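Local coordinates for protein DMATS type aromatic prenyltransferase (PDB 6ZRX) that probably transfers a dimethylallyl group to tryptophan, as an aromatic prenyltransferase of the DMATS type with the ABBA-barrel fold, at residues 59-64 against 75-80; 63-68 against 343-348. All coordinates share one frame; numbering follows the deposited sequence. Where two conformers were deposited one is given.

In the fold
Contacts 1 and 2 lie on either edge of one strand, 61-68, which sits in the antiparallel sheet that curls into the barrel of this ABBA fold. Contact 1 is the local one, a beta hairpin with strand 74-79, its segments only 11 residues apart; contact 2 brings in segment 343-348, on strand 340-346, 275 residues further along, and so joins the last strand to the first to close the barrel. Their centres are about 8 Å apart and they share Phe-63 and Ser-64. Both reach the bound dimethylallyl thiodiphosphate: Arg-76 from contact 1 and Tyr-344 from contact 2 approach it from the two strands that flank 61-68, with Glu-62 holding the tryptophan nearby.

Contact 1: 59-64 against 75-80; sequences TPVEFS and LRILGE. With 6C7 (S-(3-methylbut-2-en-1-yl) trihydrogen thiodiphosphate), chain E; TRP (tryptophan), chain F.
Ser-64 and Arg-76 face each other as a hydrogen-bonded antiparallel pair, and their side chains meet as well: Arg-76 NE donates to Ser-64 OG at 2.7 Å, with a weak second bond from Arg-76 NH2. The arginine chain bends at chi2 (92°) and chi3 (57°), which brings the NE edge of the guanidinium back to the serine hydroxyl, with NH1 and NH2 turned to the prenyl donor analogue. There Arg-76 NH1 reaches 6C7 O6 at 2.9 Å and Arg-76 NH2 reaches 6C7 O2 at 3.1 Å, so one group grips the diphosphate while the serine fixes its rotation. A water bridges Ser-64 OG to Glu-62 O.

On the same face, Glu-62 stretches out, CG anti to the backbone N (chi1 -179°), until Glu-62 OE2 accepts the indole N-H of the substrate, TRP NE1, at 2.8 Å. Leu-78, its cross-strand partner, sets CD2 against both ligands, 3.7 Å from 6C7 C14 and also near TRP CD1. Paired backbone bonds hold these residues in register, Leu-78 N to Glu-62 O among them.

The other face is apolar: Ile-77 CG1 lies 3.9 Å from Phe-63 CD1, the two side chains running side by side, and Ile-77 CG2 meets Val-61. Helix 6-21 packs beneath through Leu-10, Gln-13 and Leu-17, while strands 131-137 and 340-346 flank the hairpin.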
ATOM      1  N   THR A  59      10.240  -8.210  -6.251  1.00 13.48           N
ATOM      2  CA  THR A  59       9.433  -7.824  -7.421  1.00 13.02           C
ATOM      3  C   THR A  59       9.022  -6.370  -7.200  1.00 12.54           C
ATOM      4  O   THR A  59       8.532  -6.035  -6.125  1.00 11.92           O
ATOM      5  CB  THR A  59       8.204  -8.710  -7.629  1.00 12.92           C
ATOM      6  OG1 THR A  59       8.564 -10.096  -7.603  1.00 13.13           O
ATOM      7  CG2 THR A  59       7.531  -8.391  -8.939  1.00 12.91           C
ATOM      8  N   PRO A  60       9.256  -5.442  -8.154  1.00 12.43           N
ATOM      9  CA  PRO A  60       8.967  -4.029  -7.902  1.00 12.50           C
ATOM     10  C   PRO A  60       7.482  -3.646  -8.088  1.00 12.44           C
ATOM     11  O   PRO A  60       7.201  -2.484  -8.261  1.00 12.24           O
ATOM     12  CB  PRO A  60       9.874  -3.324  -8.921  1.00 12.65           C
ATOM     13  CG  PRO A  60       9.932  -4.285 -10.089  1.00 12.79           C
ATOM     14  CD  PRO A  60       9.886  -5.669  -9.461  1.00 12.79           C
ATOM     15  N   VAL A  61       6.580  -4.623  -8.057  1.00 12.59           N
ATOM     16  CA  VAL A  61       5.109  -4.377  -8.068  1.00 12.52           C
ATOM     17  C   VAL A  61       4.429  -5.349  -7.110  1.00 12.83           C
ATOM     18  O   VAL A  61       4.982  -6.438  -6.844  1.00 12.98           O
ATOM     19  CB  VAL A  61       4.481  -4.475  -9.462  1.00 13.17           C
ATOM     20  CG1 VAL A  61       5.168  -3.577 -10.480  1.00 12.97           C
ATOM     21  CG2 VAL A  61       4.393  -5.903  -9.954  1.00 13.38           C
ATOM     22  N   GLU A  62       3.257  -4.951  -6.644  1.00 12.17           N
ATOM     23  CA  GLU A  62       2.348  -5.768  -5.828  1.00 12.41           C
ATOM     24  C   GLU A  62       0.930  -5.460  -6.299  1.00 12.50           C
ATOM     25  O   GLU A  62       0.624  -4.268  -6.529  1.00 12.94           O
ATOM     26  CB  GLU A  62       2.497  -5.450  -4.340  1.00 12.51           C
ATOM     27  CG  GLU A  62       1.595  -6.285  -3.461  1.00 12.78           C
ATOM     28  CD  GLU A  62       1.743  -5.967  -1.987  1.00 12.98           C
ATOM     29  OE1 GLU A  62       2.499  -6.674  -1.312  1.00 13.03           O
ATOM     30  OE2 GLU A  62       1.147  -4.977  -1.549  1.00 13.81           O
ATOM     31  N   PHE A  63       0.096  -6.479  -6.434  1.00 12.32           N
ATOM     32  CA  PHE A  63      -1.333  -6.322  -6.804  1.00 12.64           C
ATOM     33  C   PHE A  63      -2.184  -6.224  -5.541  1.00 12.78           C
ATOM     34  O   PHE A  63      -1.795  -6.721  -4.488  1.00 12.45           O
ATOM     35  CB  PHE A  63      -1.798  -7.487  -7.666  1.00 12.97           C
ATOM     36  CG  PHE A  63      -1.013  -7.649  -8.941  1.00 13.37           C
ATOM     37  CD1 PHE A  63      -1.180  -6.764  -9.993  1.00 13.87           C
ATOM     38  CD2 PHE A  63      -0.082  -8.665  -9.074  1.00 13.67           C
ATOM     39  CE1 PHE A  63      -0.458  -6.914 -11.170  1.00 14.50           C
ATOM     40  CE2 PHE A  63       0.628  -8.825 -10.250  1.00 13.80           C
ATOM     41  CZ  PHE A  63       0.452  -7.943 -11.294  1.00 14.32           C
ATOM     42  N   SER A  64      -3.345  -5.598  -5.650  1.00 13.29           N
ATOM     43  CA  SER A  64      -4.356  -5.624  -4.574  1.00 13.54           C
ATOM     44  C   SER A  64      -5.749  -5.549  -5.185  1.00 14.07           C
ATOM     45  O   SER A  64      -5.905  -4.970  -6.264  1.00 13.26           O
ATOM     46  CB  SER A  64      -4.121  -4.549  -3.528  1.00 14.01           C
ATOM     47  OG  SER A  64      -4.057  -3.265  -4.106  1.00 14.73           O
ATOM     48  N   LEU A  75      -9.111  -2.832  -8.633  1.00 17.29           N
ATOM     49  CA  LEU A  75      -7.776  -3.446  -8.861  0.56 17.24           C
ATOM     50  C   LEU A  75      -6.723  -2.340  -8.752  1.00 17.71           C
ATOM     51  O   LEU A  75      -6.926  -1.300  -9.375  1.00 18.53           O
ATOM     52  CB  LEU A  75      -7.769  -4.101 -10.249  0.56 17.36           C
ATOM     53  CG  LEU A  75      -6.444  -4.711 -10.712  0.56 17.34           C
ATOM     54  CD1 LEU A  75      -6.021  -5.852  -9.804  0.56 17.46           C
ATOM     55  CD2 LEU A  75      -6.551  -5.191 -12.153  0.56 17.50           C
ATOM     56  N   ARG A  76      -5.653  -2.575  -7.990  1.00 16.86           N
ATOM     57  CA  ARG A  76      -4.559  -1.594  -7.881  1.00 16.58           C
ATOM     58  C   ARG A  76      -3.221  -2.304  -8.069  1.00 16.21           C
ATOM     59  O   ARG A  76      -3.124  -3.521  -7.775  1.00 15.18           O
ATOM     60  CB  ARG A  76      -4.614  -0.838  -6.559  1.00 17.70           C
ATOM     61  CG  ARG A  76      -5.981  -0.236  -6.237  1.00 18.98           C
ATOM     62  CD  ARG A  76      -6.856  -1.171  -5.414  1.00 20.30           C
ATOM     63  NE  ARG A  76      -6.114  -1.498  -4.220  1.00 22.31           N
ATOM     64  CZ  ARG A  76      -6.007  -0.722  -3.150  1.00 22.39           C
ATOM     65  NH1 ARG A  76      -6.677   0.423  -3.076  1.00 23.95           N
ATOM     66  NH2 ARG A  76      -5.237  -1.103  -2.143  1.00 23.56           N
ATOM     67  N   ILE A  77      -2.248  -1.559  -8.577  1.00 15.03           N
ATOM     68  CA  ILE A  77      -0.829  -1.976  -8.670  1.00 14.62           C
ATOM     69  C   ILE A  77      -0.023  -0.953  -7.886  1.00 14.39           C
ATOM     70  O   ILE A  77      -0.106   0.215  -8.235  1.00 14.57           O
ATOM     71  CB  ILE A  77      -0.349  -2.049 -10.133  1.00 14.97           C
ATOM     72  CG1 ILE A  77      -1.226  -2.971 -10.982  1.00 15.37           C
ATOM     73  CG2 ILE A  77       1.124  -2.447 -10.177  1.00 14.88           C
ATOM     74  CD1 ILE A  77      -1.005  -2.826 -12.455  1.00 16.16           C
ATOM     75  N   LEU A  78       0.738  -1.397  -6.890  1.00 13.98           N
ATOM     76  CA  LEU A  78       1.781  -0.600  -6.213  1.00 13.81           C
ATOM     77  C   LEU A  78       3.113  -0.909  -6.881  1.00 13.85           C
ATOM     78  O   LEU A  78       3.376  -2.090  -7.144  1.00 13.31           O
ATOM     79  CB  LEU A  78       1.826  -0.976  -4.729  1.00 14.56           C
ATOM     80  CG  LEU A  78       2.970  -0.353  -3.930  1.00 14.68           C
ATOM     81  CD1 LEU A  78       2.723   1.123  -3.703  1.00 15.27           C
ATOM     82  CD2 LEU A  78       3.166  -1.070  -2.609  1.00 15.58           C
ATOM     83  N   GLY A  79       3.938   0.089  -7.156  1.00 13.32           N
ATOM     84  CA  GLY A  79       5.275  -0.239  -7.668  1.00 13.22           C
ATOM     85  C   GLY A  79       6.175   0.938  -7.850  1.00 13.43           C
ATOM     86  O   GLY A  79       5.806   2.050  -7.461  1.00 12.61           O
ATOM     87  N   GLU A  80       7.354   0.670  -8.416  1.00 13.68           N
ATOM     88  CA  GLU A  80       8.367   1.694  -8.722  1.00 13.71           C
ATOM     89  C   GLU A  80       9.063   1.351 -10.038  1.00 13.66           C
ATOM     90  O   GLU A  80       9.091   0.149 -10.430  1.00 13.90           O
ATOM     91  CB  GLU A  80       9.355   1.835  -7.569  1.00 14.08           C
ATOM     92  CG  GLU A  80      10.165   0.585  -7.275  1.00 14.36           C
ATOM     93  CD  GLU A  80      11.151   0.769  -6.145  1.00 14.85           C
ATOM     94  OE1 GLU A  80      11.471   1.917  -5.856  1.00 15.66           O
ATOM     95  OE2 GLU A  80      11.583  -0.249  -5.546  1.00 15.68           O
TER
HETATM   96  O4  6C7 E 401      -6.359   1.946   1.274  1.00 32.60           O
HETATM   97  P1  6C7 E 401      -5.883   2.502  -0.054  1.00 35.48           P
HETATM   98  O6  6C7 E 401      -6.953   2.481  -1.116  1.00 35.01           O
HETATM   99  O5  6C7 E 401      -5.230   3.868   0.070  1.00 35.90           O
HETATM  100  O2  6C7 E 401      -4.755   1.458  -0.511  1.00 35.22           O
HETATM  101  P3  6C7 E 401      -3.172   1.492  -0.706  1.00 37.67           P
HETATM  102  O8  6C7 E 401      -2.773   0.130  -1.179  1.00 37.10           O
HETATM  103  O7  6C7 E 401      -2.872   2.637  -1.617  1.00 37.88           O
HETATM  104  S9  6C7 E 401      -2.260   1.780   1.115  1.00 41.17           S
HETATM  105  C10 6C7 E 401      -1.280   0.273   1.397  1.00 40.02           C
HETATM  106  C11 6C7 E 401       0.044   0.342   0.719  1.00 40.06           C
HETATM  107  C12 6C7 E 401       1.153   0.882   1.215  1.00 39.87           C
HETATM  108  C13 6C7 E 401       1.215   1.607   2.531  1.00 40.55           C
HETATM  109  C14 6C7 E 401       2.465   0.826   0.493  1.00 39.31           C
HETATM  110  N   TRP F 402       6.436  -4.856   1.215  1.00 15.62           N
HETATM  111  CA  TRP F 402       6.492  -3.663   2.130  1.00 15.90           C
HETATM  112  C   TRP F 402       6.014  -4.061   3.524  1.00 16.18           C
HETATM  113  O   TRP F 402       6.213  -3.287   4.465  1.00 16.53           O
HETATM  114  CB  TRP F 402       5.678  -2.493   1.567  1.00 15.70           C
HETATM  115  CG  TRP F 402       4.216  -2.775   1.403  1.00 15.78           C
HETATM  116  CD1 TRP F 402       3.609  -3.370   0.333  1.00 15.34           C
HETATM  117  CD2 TRP F 402       3.164  -2.466   2.338  1.00 15.38           C
HETATM  118  NE1 TRP F 402       2.263  -3.462   0.543  1.00 15.29           N
HETATM  119  CE2 TRP F 402       1.958  -2.914   1.761  1.00 15.44           C
HETATM  120  CE3 TRP F 402       3.125  -1.876   3.604  1.00 15.80           C
HETATM  121  CZ2 TRP F 402       0.729  -2.775   2.401  1.00 15.63           C
HETATM  122  CZ3 TRP F 402       1.908  -1.733   4.234  1.00 15.57           C
HETATM  123  CH2 TRP F 402       0.729  -2.179   3.639  1.00 15.69           C
HETATM  124  OXT TRP F 402       5.424  -5.151   3.707  1.00 15.32           O
HETATM  125  O   HOH W   1      -1.589  -2.785  -4.971  1.00 20.45           O

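Contact 2: 63-68 against 343-348. With 6C7 (S-(3-methylbut-2-en-1-yl) trihydrogen thiodiphosphate), chain E.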
ATOM      1  N   PHE A  63       0.096  -6.479  -6.434  1.00 12.32           N
ATOM      2  CA  PHE A  63      -1.333  -6.322  -6.804  1.00 12.64           C
ATOM      3  C   PHE A  63      -2.184  -6.224  -5.541  1.00 12.78           C
ATOM      4  O   PHE A  63      -1.795  -6.721  -4.488  1.00 12.45           O
ATOM      5  CB  PHE A  63      -1.798  -7.487  -7.666  1.00 12.97           C
ATOM      6  CG  PHE A  63      -1.013  -7.649  -8.941  1.00 13.37           C
ATOM      7  CD1 PHE A  63      -1.180  -6.764  -9.993  1.00 13.87           C
ATOM      8  CD2 PHE A  63      -0.082  -8.665  -9.074  1.00 13.67           C
ATOM      9  CE1 PHE A  63      -0.458  -6.914 -11.170  1.00 14.50           C
ATOM     10  CE2 PHE A  63       0.628  -8.825 -10.250  1.00 13.80           C
ATOM     11  CZ  PHE A  63       0.452  -7.943 -11.294  1.00 14.32           C
ATOM     12  N   SER A  64      -3.345  -5.598  -5.650  1.00 13.29           N
ATOM     13  CA  SER A  64      -4.356  -5.624  -4.574  1.00 13.54           C
ATOM     14  C   SER A  64      -5.749  -5.549  -5.185  1.00 14.07           C
ATOM     15  O   SER A  64      -5.905  -4.970  -6.264  1.00 13.26           O
ATOM     16  CB  SER A  64      -4.121  -4.549  -3.528  1.00 14.01           C
ATOM     17  OG  SER A  64      -4.057  -3.265  -4.106  1.00 14.73           O
ATOM     18  N   ILE A  65      -6.703  -6.155  -4.506  1.00 14.97           N
ATOM     19  CA  ILE A  65      -8.145  -6.080  -4.840  1.00 16.14           C
ATOM     20  C   ILE A  65      -8.866  -5.492  -3.625  1.00 16.35           C
ATOM     21  O   ILE A  65      -8.779  -6.079  -2.535  1.00 15.14           O
ATOM     22  CB  ILE A  65      -8.695  -7.453  -5.277  1.00 17.70           C
ATOM     23  CG1 ILE A  65     -10.207  -7.393  -5.516  1.00 18.94           C
ATOM     24  CG2 ILE A  65      -8.318  -8.555  -4.308  1.00 18.92           C
ATOM     25  CD1 ILE A  65     -10.716  -8.470  -6.460  1.00 20.41           C
ATOM     26  N   ALA A  66      -9.480  -4.331  -3.805  1.00 17.59           N
ATOM     27  CA  ALA A  66     -10.243  -3.618  -2.761  1.00 18.53           C
ATOM     28  C   ALA A  66     -11.718  -3.927  -2.975  1.00 19.11           C
ATOM     29  O   ALA A  66     -12.238  -3.564  -4.027  1.00 19.46           O
ATOM     30  CB  ALA A  66      -9.963  -2.137  -2.824  1.00 18.95           C
ATOM     31  N   PHE A  67     -12.332  -4.619  -2.024  1.00 20.65           N
ATOM     32  CA  PHE A  67     -13.781  -4.917  -2.005  1.00 22.13           C
ATOM     33  C   PHE A  67     -14.493  -3.685  -1.447  1.00 23.30           C
ATOM     34  O   PHE A  67     -14.050  -3.163  -0.393  1.00 22.82           O
ATOM     35  CB  PHE A  67     -14.052  -6.197  -1.218  1.00 23.02           C
ATOM     36  CG  PHE A  67     -13.436  -7.423  -1.834  1.00 22.76           C
ATOM     37  CD1 PHE A  67     -14.085  -8.105  -2.854  1.00 24.11           C
ATOM     38  CD2 PHE A  67     -12.200  -7.887  -1.413  1.00 21.59           C
ATOM     39  CE1 PHE A  67     -13.513  -9.227  -3.431  1.00 23.82           C
ATOM     40  CE2 PHE A  67     -11.632  -9.014  -1.992  1.00 22.32           C
ATOM     41  CZ  PHE A  67     -12.287  -9.678  -3.001  1.00 23.09           C
ATOM     42  N   ASN A  68     -15.522  -3.225  -2.167  1.00 24.54           N
ATOM     43  CA  ASN A  68     -16.266  -1.964  -1.908  1.00 26.18           C
ATOM     44  C   ASN A  68     -17.736  -2.292  -1.620  1.00 27.95           C
ATOM     45  O   ASN A  68     -18.229  -3.322  -2.115  1.00 27.84           O
ATOM     46  CB  ASN A  68     -16.180  -1.008  -3.098  1.00 25.30           C
ATOM     47  CG  ASN A  68     -14.765  -0.746  -3.557  1.00 24.65           C
ATOM     48  OD1 ASN A  68     -13.930  -0.298  -2.776  1.00 25.21           O
ATOM     49  ND2 ASN A  68     -14.490  -1.020  -4.825  1.00 22.92           N
ATOM     50  N   VAL A 343      -7.358  -6.970  -0.091  1.00 13.27           N
ATOM     51  CA  VAL A 343      -6.444  -8.131  -0.073  1.00 13.61           C
ATOM     52  C   VAL A 343      -5.266  -7.797  -0.988  1.00 13.21           C
ATOM     53  O   VAL A 343      -5.501  -7.377  -2.111  1.00 14.14           O
ATOM     54  CB  VAL A 343      -7.172  -9.400  -0.519  1.00 13.67           C
ATOM     55  CG1 VAL A 343      -6.316 -10.614  -0.289  1.00 13.49           C
ATOM     56  CG2 VAL A 343      -8.511  -9.540   0.185  1.00 14.22           C
ATOM     57  N   TYR A 344      -4.050  -7.995  -0.502  1.00 12.81           N
ATOM     58  CA  TYR A 344      -2.803  -7.677  -1.230  1.00 12.69           C
ATOM     59  C   TYR A 344      -2.189  -8.984  -1.704  1.00 12.25           C
ATOM     60  O   TYR A 344      -1.985  -9.876  -0.876  1.00 12.06           O
ATOM     61  CB  TYR A 344      -1.864  -6.866  -0.342  1.00 13.59           C
ATOM     62  CG  TYR A 344      -2.448  -5.539   0.079  1.00 14.61           C
ATOM     63  CD1 TYR A 344      -3.417  -5.464   1.068  1.00 15.55           C
ATOM     64  CD2 TYR A 344      -2.064  -4.361  -0.544  1.00 15.42           C
ATOM     65  CE1 TYR A 344      -3.966  -4.252   1.449  1.00 16.54           C
ATOM     66  CE2 TYR A 344      -2.615  -3.141  -0.182  1.00 16.40           C
ATOM     67  CZ  TYR A 344      -3.564  -3.087   0.823  1.00 16.70           C
ATOM     68  OH  TYR A 344      -4.110  -1.891   1.195  1.00 19.73           O
ATOM     69  N   LEU A 345      -1.922  -9.076  -3.003  1.00 12.08           N
ATOM     70  CA  LEU A 345      -1.510 -10.318  -3.687  1.00 12.05           C
ATOM     71  C   LEU A 345      -0.139 -10.129  -4.328  1.00 11.43           C
ATOM     72  O   LEU A 345       0.032  -9.206  -5.142  1.00 11.74           O
ATOM     73  CB  LEU A 345      -2.575 -10.701  -4.723  1.00 12.32           C
ATOM     74  CG  LEU A 345      -3.952 -10.998  -4.139  1.00 12.62           C
ATOM     75  CD1 LEU A 345      -4.960 -11.278  -5.243  1.00 13.30           C
ATOM     76  CD2 LEU A 345      -3.900 -12.166  -3.159  1.00 13.05           C
ATOM     77  N   SER A 346       0.796 -10.995  -3.976  1.00 11.80           N
ATOM     78  CA  SER A 346       2.220 -10.923  -4.395  1.00 11.63           C
ATOM     79  C   SER A 346       2.398 -11.503  -5.799  1.00 12.01           C
ATOM     80  O   SER A 346       1.813 -12.551  -6.092  1.00 12.55           O
ATOM     81  CB  SER A 346       3.105 -11.643  -3.425  1.00 11.33           C
ATOM     82  OG  SER A 346       2.979 -11.088  -2.138  1.00 11.57           O
ATOM     83  N   ALA A 347       3.219 -10.861  -6.615  1.00 12.61           N
ATOM     84  CA  ALA A 347       3.586 -11.331  -7.972  1.00 13.24           C
ATOM     85  C   ALA A 347       4.399 -12.633  -7.891  1.00 13.65           C
ATOM     86  O   ALA A 347       4.277 -13.464  -8.805  1.00 13.79           O
ATOM     87  CB  ALA A 347       4.375 -10.262  -8.682  1.00 13.45           C
ATOM     88  N   GLU A 348       5.238 -12.777  -6.869  1.00 14.38           N
ATOM     89  CA  GLU A 348       6.168 -13.932  -6.708  1.00 14.79           C
ATOM     90  C   GLU A 348       6.929 -14.143  -8.033  1.00 15.30           C
ATOM     91  O   GLU A 348       6.950 -15.271  -8.537  1.00 15.02           O
ATOM     92  CB  GLU A 348       5.394 -15.183  -6.291  1.00 15.08           C
ATOM     93  CG  GLU A 348       4.667 -15.040  -4.960  1.00 15.17           C
ATOM     94  CD  GLU A 348       3.959 -16.298  -4.465  1.00 15.41           C
ATOM     95  OE1 GLU A 348       4.020 -16.555  -3.244  1.00 15.48           O
ATOM     96  OE2 GLU A 348       3.339 -17.025  -5.304  1.00 15.84           O
TER
HETATM   97  O4  6C7 E 401      -6.359   1.946   1.274  1.00 32.60           O
HETATM   98  P1  6C7 E 401      -5.883   2.502  -0.054  1.00 35.48           P
HETATM   99  O6  6C7 E 401      -6.953   2.481  -1.116  1.00 35.01           O
HETATM  100  O5  6C7 E 401      -5.230   3.868   0.070  1.00 35.90           O
HETATM  101  O2  6C7 E 401      -4.755   1.458  -0.511  1.00 35.22           O
HETATM  102  P3  6C7 E 401      -3.172   1.492  -0.706  1.00 37.67           P
HETATM  103  O8  6C7 E 401      -2.773   0.130  -1.179  1.00 37.10           O
HETATM  104  O7  6C7 E 401      -2.872   2.637  -1.617  1.00 37.88           O
HETATM  105  S9  6C7 E 401      -2.260   1.780   1.115  1.00 41.17           S
HETATM  106  C10 6C7 E 401      -1.280   0.273   1.397  1.00 40.02           C
HETATM  107  C11 6C7 E 401       0.044   0.342   0.719  1.00 40.06           C
HETATM  108  C12 6C7 E 401       1.153   0.882   1.215  1.00 39.87           C
HETATM  109  C13 6C7 E 401       1.215   1.607   2.531  1.00 40.55           C
HETATM  110  C14 6C7 E 401       2.465   0.826   0.493  1.00 39.31           C
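Phe-63 and Leu-345 exchange both backbone bonds of an antiparallel pair: Leu-345 N donates to Phe-63 O at 2.8 Å, and Phe-63 N to Leu-345 O at 3.0 Å. The first is nearly straight at hydrogen (168°), although its donor stands above the carbonyl plane. Two residues along, Ile-65 N gives its proton to Val-343 O at 2.9 Å and Ile-65 O takes the one from Val-343 N, which satisfies the inward-turned amides of both strands. Ser-64 and Tyr-344, the non-hydrogen-bonded pair between them, make their backbone bonds to other strands, Ser-64 with Arg-76 and Tyr-344 with Ala-328 and His-329.

Tyr-344 points to the ligand side. With CG anti to its carbonyl carbon (chi1 -62°), the ring passes beside Ser-64, Tyr-344 CD2 lying 3.6 Å from Ser-64 CB, and presents its edge to the diphosphate. Tyr-344 OH is 3.4 Å from 6C7 O8, at best a weak bond. A phenylalanine here would lack the hydroxyl, and 6C7 O8 would probably lose the weak polar neighbour at this end of the site.

The opposite face is hydrocarbon. Ile-65 CG2 sits 4.0 Å from Val-343 CB, the two pointing the same way, and Val-343 CG2 meets the edge of the Phe-67 ring at Phe-67 CE2, 3.8 Å off. Chemically, then, the strand pair is two-sided: the backbone bonds and greasy side chains hold it together, while the tyrosine adds a polar group to a diphosphate site also served by Arg-76, Lys-146, Tyr-148 and Lys-211.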